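PDB 4F2N: superoxide dismutase, which catalyses the dismutation of superoxide to molecular oxygen and hydrogen peroxide with an iron ion at its active site. Local coordinates for the Fe (II) ion site and the interface of chains A and B. Residues are numbered along the deposited sequence; one frame, centred on the assembly and turned at random. Chains: chain A/B, Superoxide dismutase.

Contact 1: the Fe (II) ion site. Residues chain A 58, 104, 108, 156, 191, 193, 195-196; chain B 194. With FE2 (Fe (II) ion), chain C.
This is the active-site iron of the Fe/Mn superoxide dismutase family, held in a near trigonal bipyramid by three histidines, one aspartate and a water, with the DxWEHAYY family motif supplying Asp, His and second-shell residues. A:His58 and water 1 take the two axial positions, 173° apart at the metal. A:His108, A:His195 and A:Asp191 fill the equator. The carboxylate of A:Asp191 binds through one oxygen, OD2, at 1.9 Å from FE2. A:His108 follows with its ring NE2 at 2.1 Å from FE2, and NE2 of A:His58 lies 2.2 Å from FE2. Water 1 is also 2.2 Å from FE2 by its oxygen and is steadied by the other carboxylate oxygen, A:Asp191 OD1, 2.8 Å from the water oxygen. The amide NE2 of A:Gln104 reaches the same water oxygen in a long, bent bond of 3.3 Å.

Second-shell groups orient the ligands and the amide that faces the water. The backbone O of A:Gln104 accepts ND1-H of A:His108, lying in that ring's plane though ND1 stands above the carbonyl plane, so NE2 is turned to the iron. The A:Gln104 amide is oriented by the indole NE1 of A:Trp156, 3.0 Å from OE1, which donates a bent bond to a lone pair of OE1 in the plane of the amide. The far rim of the same indole puts CH2 over the centre of the A:His108 ring. A:Trp193 presents one indole face to both water 1 and the A:Gln104 amide nitrogen, while its backbone N donates to A:Asp191 OD1 from above the carboxylate plane.

Across the dimer, B:Glu194 grips A:His195, whose CG sits in the crowded position between N and C (chi1 69°). ND1 donates in its ring plane to the syn lone pair of OE2, 2.8 Å away; the backbone N meets OE1 from above the carboxylate. The ring and carboxylate planes are turned 78° apart. The neighbouring negative charge would be expected to make this ligand more electron-rich.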
ATOM      1  N   HIS A  58       7.233  -1.495 -13.281  1.00 19.64           N
ATOM      2  CA  HIS A  58       5.782  -1.519 -13.066  1.00 18.72           C
ATOM      3  C   HIS A  58       5.128  -2.521 -13.986  1.00 19.09           C
ATOM      4  O   HIS A  58       4.255  -3.277 -13.553  1.00 18.79           O
ATOM      5  CB  HIS A  58       5.204  -0.142 -13.305  1.00 17.59           C
ATOM      6  CG  HIS A  58       3.867   0.077 -12.602  1.00 16.59           C
ATOM      7  ND1 HIS A  58       3.289   1.290 -12.529  1.00 16.16           N
ATOM      8  CD2 HIS A  58       3.015  -0.819 -11.970  1.00 16.24           C
ATOM      9  CE1 HIS A  58       2.094   1.182 -11.861  1.00 15.93           C
ATOM     10  NE2 HIS A  58       1.923  -0.113 -11.535  1.00 15.90           N
ATOM     11  N   GLN A 104      -6.268  -6.641 -10.378  1.00 16.43           N
ATOM     12  CA  GLN A 104      -5.038  -5.914 -10.626  1.00 16.39           C
ATOM     13  C   GLN A 104      -4.622  -5.953 -12.113  1.00 16.56           C
ATOM     14  O   GLN A 104      -4.053  -4.986 -12.622  1.00 16.39           O
ATOM     15  CB  GLN A 104      -3.876  -6.393  -9.732  1.00 17.12           C
ATOM     16  CG  GLN A 104      -4.000  -5.913  -8.292  1.00 17.17           C
ATOM     17  CD  GLN A 104      -3.880  -4.382  -8.173  1.00 17.55           C
ATOM     18  OE1 GLN A 104      -4.850  -3.644  -8.398  1.00 17.45           O
ATOM     19  NE2 GLN A 104      -2.700  -3.911  -7.814  1.00 17.38           N
ATOM     20  N   HIS A 108      -4.356  -2.458 -14.124  1.00 16.32           N
ATOM     21  CA  HIS A 108      -3.116  -2.035 -14.796  1.00 16.94           C
ATOM     22  C   HIS A 108      -3.287  -1.929 -16.298  1.00 17.16           C
ATOM     23  O   HIS A 108      -2.803  -0.992 -16.900  1.00 17.32           O
ATOM     24  CB  HIS A 108      -1.948  -2.975 -14.480  1.00 17.21           C
ATOM     25  CG  HIS A 108      -1.396  -2.796 -13.085  1.00 17.74           C
ATOM     26  ND1 HIS A 108      -1.893  -3.443 -12.019  1.00 17.59           N
ATOM     27  CD2 HIS A 108      -0.349  -2.020 -12.620  1.00 18.15           C
ATOM     28  CE1 HIS A 108      -1.238  -3.085 -10.914  1.00 17.90           C
ATOM     29  NE2 HIS A 108      -0.260  -2.230 -11.273  1.00 18.50           N
ATOM     30  N   TRP A 156      -6.297   2.942  -6.002  1.00 14.09           N
ATOM     31  CA  TRP A 156      -6.541   3.557  -7.318  1.00 14.47           C
ATOM     32  C   TRP A 156      -7.520   4.656  -7.132  1.00 14.75           C
ATOM     33  O   TRP A 156      -8.444   4.528  -6.324  1.00 15.15           O
ATOM     34  CB  TRP A 156      -7.173   2.516  -8.278  1.00 14.35           C
ATOM     35  CG  TRP A 156      -6.285   1.316  -8.508  1.00 14.50           C
ATOM     36  CD1 TRP A 156      -6.103   0.219  -7.666  1.00 14.64           C
ATOM     37  CD2 TRP A 156      -5.352   1.110  -9.610  1.00 14.88           C
ATOM     38  NE1 TRP A 156      -5.213  -0.667  -8.197  1.00 15.02           N
ATOM     39  CE2 TRP A 156      -4.696  -0.189  -9.353  1.00 15.08           C
ATOM     40  CE3 TRP A 156      -5.057   1.804 -10.783  1.00 15.07           C
ATOM     41  CZ2 TRP A 156      -3.765  -0.731 -10.231  1.00 15.58           C
ATOM     42  CZ3 TRP A 156      -4.106   1.266 -11.649  1.00 15.41           C
ATOM     43  CH2 TRP A 156      -3.478   0.020 -11.384  1.00 15.58           C
ATOM     44  N   ASP A 191      -3.024   4.892 -10.757  1.00 15.80           N
ATOM     45  CA  ASP A 191      -2.468   3.954  -9.767  1.00 15.76           C
ATOM     46  C   ASP A 191      -1.806   4.761  -8.634  1.00 15.82           C
ATOM     47  O   ASP A 191      -0.927   5.577  -8.899  1.00 16.39           O
ATOM     48  CB  ASP A 191      -1.420   3.079 -10.497  1.00 16.12           C
ATOM     49  CG  ASP A 191      -1.001   1.826  -9.703  1.00 16.45           C
ATOM     50  OD1 ASP A 191      -1.418   1.633  -8.535  1.00 15.92           O
ATOM     51  OD2 ASP A 191      -0.208   1.027 -10.266  1.00 16.57           O
ATOM     52  N   TRP A 193      -0.812   2.915  -5.697  1.00 15.64           N
ATOM     53  CA  TRP A 193       0.202   2.056  -5.068  1.00 15.70           C
ATOM     54  C   TRP A 193       1.513   2.782  -5.155  1.00 15.89           C
ATOM     55  O   TRP A 193       1.806   3.392  -6.172  1.00 15.60           O
ATOM     56  CB  TRP A 193       0.335   0.736  -5.779  1.00 15.66           C
ATOM     57  CG  TRP A 193      -0.822  -0.233  -5.541  1.00 15.68           C
ATOM     58  CD1 TRP A 193      -2.178  -0.065  -5.839  1.00 15.69           C
ATOM     59  CD2 TRP A 193      -0.704  -1.595  -5.010  1.00 15.83           C
ATOM     60  NE1 TRP A 193      -2.900  -1.191  -5.492  1.00 15.73           N
ATOM     61  CE2 TRP A 193      -2.060  -2.159  -5.007  1.00 15.90           C
ATOM     62  CE3 TRP A 193       0.361  -2.363  -4.533  1.00 15.99           C
ATOM     63  CZ2 TRP A 193      -2.322  -3.444  -4.535  1.00 16.28           C
ATOM     64  CZ3 TRP A 193       0.098  -3.672  -4.090  1.00 16.49           C
ATOM     65  CH2 TRP A 193      -1.221  -4.196  -4.091  1.00 16.41           C
ATOM     66  N   HIS A 195       4.500   1.729  -5.517  1.00 16.54           N
ATOM     67  CA  HIS A 195       5.336   1.279  -6.660  1.00 17.02           C
ATOM     68  C   HIS A 195       5.068   2.020  -7.956  1.00 16.91           C
ATOM     69  O   HIS A 195       5.902   2.003  -8.811  1.00 17.25           O
ATOM     70  CB  HIS A 195       5.263  -0.237  -6.887  1.00 17.12           C
ATOM     71  CG  HIS A 195       3.918  -0.725  -7.405  1.00 17.21           C
ATOM     72  ND1 HIS A 195       3.180  -1.625  -6.734  1.00 17.15           N
ATOM     73  CD2 HIS A 195       3.228  -0.449  -8.581  1.00 17.17           C
ATOM     74  CE1 HIS A 195       2.056  -1.898  -7.413  1.00 17.32           C
ATOM     75  NE2 HIS A 195       2.078  -1.195  -8.556  1.00 17.50           N
ATOM     76  N   ALA A 196       3.888   2.644  -8.120  1.00 16.51           N
ATOM     77  CA  ALA A 196       3.545   3.363  -9.370  1.00 16.91           C
ATOM     78  C   ALA A 196       4.428   4.608  -9.566  1.00 17.53           C
ATOM     79  O   ALA A 196       4.721   5.037 -10.718  1.00 18.32           O
ATOM     80  CB  ALA A 196       2.046   3.796  -9.334  1.00 16.31           C
TER
ATOM     81  N   GLU B 194       5.178  -0.560   0.667  1.00 16.11           N
ATOM     82  CA  GLU B 194       6.208  -0.614  -0.374  1.00 16.30           C
ATOM     83  C   GLU B 194       7.291   0.423  -0.148  1.00 16.66           C
ATOM     84  O   GLU B 194       8.461   0.193  -0.493  1.00 17.40           O
ATOM     85  CB  GLU B 194       5.608  -0.466  -1.783  1.00 16.58           C
ATOM     86  CG  GLU B 194       4.762  -1.667  -2.187  1.00 16.94           C
ATOM     87  CD  GLU B 194       4.143  -1.534  -3.579  1.00 17.56           C
ATOM     88  OE1 GLU B 194       3.449  -0.509  -3.848  1.00 16.48           O
ATOM     89  OE2 GLU B 194       4.318  -2.496  -4.384  1.00 18.75           O
TER
HETATM   90 FE   FE2 C 300       0.528  -0.749 -10.020  1.00 17.28          FE
HETATM   91  O   HOH W   1      -1.003  -1.173  -8.445  1.00 14.93           O

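Contact 2: the interface of chains A and B. Residues chain A 57, 61-62, 195, 199; chain B 194, 198, 202-203.
This patch of the two-fold dimer interface joins helix 52-70 and residues 195 and 199 of chain A to residues 194-203 of chain B, a pairing typical of Fe/Mn superoxide dismutases. A short hydrogen bond runs tip to tip between the imidazole NE2 of A:His62 and the phenol OH of B:Tyr198, 2.6 Å apart; which one donates is not seen. The OH lies in the imidazole plane, and NE2 in turn lies in the plane of the phenol ring. The bond is fairly straight, 154° at the hydrogen.

Charge pairing lies at the patch's far side. The ammonium NZ of A:Lys199 reaches OE2 of B:Glu202 at 2.6 Å, a salt bridge through the anti lone pair of OE2, away from the other oxygen. The lysine starts with CG anti to its backbone N (chi1 179°) and then bends at chi2 and chi3, whereas the glutamate runs extended.

Two waters extend these links: water 2 joins the backbone O of A:His195 to the OH of B:Tyr198, and water 3 joins A:Lys199 NZ to the backbone O of B:Tyr198.

Apolar contacts complete the patch. Within chain A, CG of A:His195 lies over the centre of the A:His62 ring; across the interface, CB of A:His195 packs 3.6 Å from CE1 of B:Tyr198. A:Leu57 crosses B:Glu202 at about a right angle, and its methyl CD1 lies 3.7 Å from the carboxylate CD. B:Asn203, with CG in the crowded position (chi1 62°), lays its amide obliquely across CB and CG of A:Lys61 while its own CB sits 3.7 Å from A:His62 CE1.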
ATOM      1  N   LEU A  57       9.822  -1.607 -14.214  1.00 23.24           N
ATOM      2  CA  LEU A  57       9.475  -2.297 -12.969  1.00 22.29           C
ATOM      3  C   LEU A  57       7.971  -2.535 -12.935  1.00 20.99           C
ATOM      4  O   LEU A  57       7.500  -3.628 -12.603  1.00 21.03           O
ATOM      5  CB  LEU A  57       9.893  -1.486 -11.745  1.00 21.92           C
ATOM      6  CG  LEU A  57      11.423  -1.442 -11.526  1.00 23.30           C
ATOM      7  CD1 LEU A  57      11.750  -0.453 -10.414  1.00 23.27           C
ATOM      8  CD2 LEU A  57      11.985  -2.832 -11.224  1.00 24.37           C
ATOM      9  N   LYS A  61       7.583  -6.274 -13.993  1.00 23.89           N
ATOM     10  CA  LYS A  61       7.588  -6.991 -12.694  1.00 24.43           C
ATOM     11  C   LYS A  61       6.198  -7.062 -12.055  1.00 23.36           C
ATOM     12  O   LYS A  61       5.613  -8.153 -11.928  1.00 23.44           O
ATOM     13  CB  LYS A  61       8.575  -6.368 -11.707  1.00 25.76           C
ATOM     14  CG  LYS A  61       9.998  -6.314 -12.255  1.00 27.44           C
ATOM     15  CD  LYS A  61      10.563  -7.696 -12.489  1.00 29.53           C
ATOM     16  CE  LYS A  61      11.956  -7.564 -13.081  1.00 31.70           C
ATOM     17  NZ  LYS A  61      12.583  -8.897 -13.113  1.00 33.89           N
ATOM     18  N   HIS A  62       5.688  -5.907 -11.652  1.00 21.70           N
ATOM     19  CA  HIS A  62       4.411  -5.870 -10.947  1.00 21.14           C
ATOM     20  C   HIS A  62       3.296  -6.430 -11.796  1.00 20.72           C
ATOM     21  O   HIS A  62       2.669  -7.435 -11.412  1.00 21.94           O
ATOM     22  CB  HIS A  62       4.097  -4.452 -10.432  1.00 19.79           C
ATOM     23  CG  HIS A  62       5.049  -3.967  -9.377  1.00 20.39           C
ATOM     24  ND1 HIS A  62       4.954  -4.331  -8.078  1.00 20.59           N
ATOM     25  CD2 HIS A  62       6.179  -3.163  -9.472  1.00 20.52           C
ATOM     26  CE1 HIS A  62       5.943  -3.742  -7.381  1.00 21.23           C
ATOM     27  NE2 HIS A  62       6.692  -3.040  -8.232  1.00 21.17           N
ATOM     28  N   HIS A 195       4.500   1.729  -5.517  1.00 16.54           N
ATOM     29  CA  HIS A 195       5.336   1.279  -6.660  1.00 17.02           C
ATOM     30  C   HIS A 195       5.068   2.020  -7.956  1.00 16.91           C
ATOM     31  O   HIS A 195       5.902   2.003  -8.811  1.00 17.25           O
ATOM     32  CB  HIS A 195       5.263  -0.237  -6.887  1.00 17.12           C
ATOM     33  CG  HIS A 195       3.918  -0.725  -7.405  1.00 17.21           C
ATOM     34  ND1 HIS A 195       3.180  -1.625  -6.734  1.00 17.15           N
ATOM     35  CD2 HIS A 195       3.228  -0.449  -8.581  1.00 17.17           C
ATOM     36  CE1 HIS A 195       2.056  -1.898  -7.413  1.00 17.32           C
ATOM     37  NE2 HIS A 195       2.078  -1.195  -8.556  1.00 17.50           N
ATOM     38  N   LYS A 199       9.889   5.119  -7.828  1.00 20.32           N
ATOM     39  CA  LYS A 199      11.168   5.216  -8.548  1.00 21.54           C
ATOM     40  C   LYS A 199      11.474   6.670  -8.976  1.00 22.31           C
ATOM     41  O   LYS A 199      12.611   7.129  -8.842  1.00 23.20           O
ATOM     42  CB  LYS A 199      11.175   4.276  -9.761  1.00 21.93           C
ATOM     43  CG  LYS A 199      12.437   4.304 -10.607  1.00 22.82           C
ATOM     44  CD  LYS A 199      13.695   3.940  -9.789  1.00 23.63           C
ATOM     45  CE  LYS A 199      13.889   2.430  -9.641  1.00 23.45           C
ATOM     46  NZ  LYS A 199      14.934   2.040  -8.615  1.00 23.68           N
TER
ATOM     47  N   GLU B 194       5.178  -0.560   0.667  1.00 16.11           N
ATOM     48  CA  GLU B 194       6.208  -0.614  -0.374  1.00 16.30           C
ATOM     49  C   GLU B 194       7.291   0.423  -0.148  1.00 16.66           C
ATOM     50  O   GLU B 194       8.461   0.193  -0.493  1.00 17.40           O
ATOM     51  CB  GLU B 194       5.608  -0.466  -1.783  1.00 16.58           C
ATOM     52  CG  GLU B 194       4.762  -1.667  -2.187  1.00 16.94           C
ATOM     53  CD  GLU B 194       4.143  -1.534  -3.579  1.00 17.56           C
ATOM     54  OE1 GLU B 194       3.449  -0.509  -3.848  1.00 16.48           O
ATOM     55  OE2 GLU B 194       4.318  -2.496  -4.384  1.00 18.75           O
ATOM     56  N   TYR B 198      11.250   0.083  -1.098  1.00 18.60           N
ATOM     57  CA  TYR B 198      11.304   0.274  -2.564  1.00 19.12           C
ATOM     58  C   TYR B 198      12.574   0.972  -3.050  1.00 20.03           C
ATOM     59  O   TYR B 198      13.024   0.726  -4.177  1.00 20.22           O
ATOM     60  CB  TYR B 198      10.072   0.987  -3.139  1.00 18.88           C
ATOM     61  CG  TYR B 198       9.657   0.414  -4.483  1.00 19.17           C
ATOM     62  CD1 TYR B 198       8.883  -0.738  -4.551  1.00 19.10           C
ATOM     63  CD2 TYR B 198      10.082   0.995  -5.676  1.00 19.82           C
ATOM     64  CE1 TYR B 198       8.503  -1.284  -5.776  1.00 19.37           C
ATOM     65  CE2 TYR B 198       9.741   0.450  -6.915  1.00 20.08           C
ATOM     66  CZ  TYR B 198       8.942  -0.684  -6.958  1.00 19.81           C
ATOM     67  OH  TYR B 198       8.580  -1.227  -8.176  1.00 20.24           O
ATOM     68  N   GLU B 202      13.475  -2.178  -4.655  1.00 21.65           N
ATOM     69  CA  GLU B 202      12.413  -2.052  -5.665  1.00 21.59           C
ATOM     70  C   GLU B 202      11.263  -3.042  -5.348  1.00 21.07           C
ATOM     71  O   GLU B 202      10.774  -3.078  -4.207  1.00 20.82           O
ATOM     72  CB  GLU B 202      13.009  -2.212  -7.091  1.00 22.24           C
ATOM     73  CG  GLU B 202      14.169  -1.230  -7.336  1.00 23.05           C
ATOM     74  CD  GLU B 202      14.905  -1.428  -8.663  1.00 24.04           C
ATOM     75  OE1 GLU B 202      15.104  -2.588  -9.108  1.00 24.50           O
ATOM     76  OE2 GLU B 202      15.306  -0.417  -9.272  1.00 24.43           O
ATOM     77  N   ASN B 203      10.845  -3.843  -6.330  1.00 21.03           N
ATOM     78  CA  ASN B 203       9.762  -4.801  -6.173  1.00 20.62           C
ATOM     79  C   ASN B 203      10.127  -6.007  -5.317  1.00 20.56           C
ATOM     80  O   ASN B 203       9.279  -6.841  -5.057  1.00 19.80           O
ATOM     81  CB  ASN B 203       9.319  -5.326  -7.550  1.00 20.74           C
ATOM     82  CG  ASN B 203      10.436  -6.056  -8.261  1.00 21.76           C
ATOM     83  OD1 ASN B 203      11.394  -5.441  -8.640  1.00 21.34           O
ATOM     84  ND2 ASN B 203      10.328  -7.373  -8.398  1.00 22.36           N
TER
HETATM   85  O   HOH W   2       7.033  -0.050 -10.398  1.00 18.33           O
HETATM   86  O   HOH W   3      13.489   2.581  -6.226  1.00 22.97           O

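Contact 1 and contact 2 share A:His195 and B:Glu194, and the centres of their C-alpha atoms are about 9 Å apart. The 3-10 helix 194-196 contributes to both, and helix 52-70 carries an iron ligand in contact 1 and interface residues in contact 2. The second shell of each iron site takes a glutamate from the other chain, and two-fold symmetry repeats this arrangement at the second iron. Dimer formation and the second shell of the metal are thus structurally coupled, consistent with the dimer being the working unit.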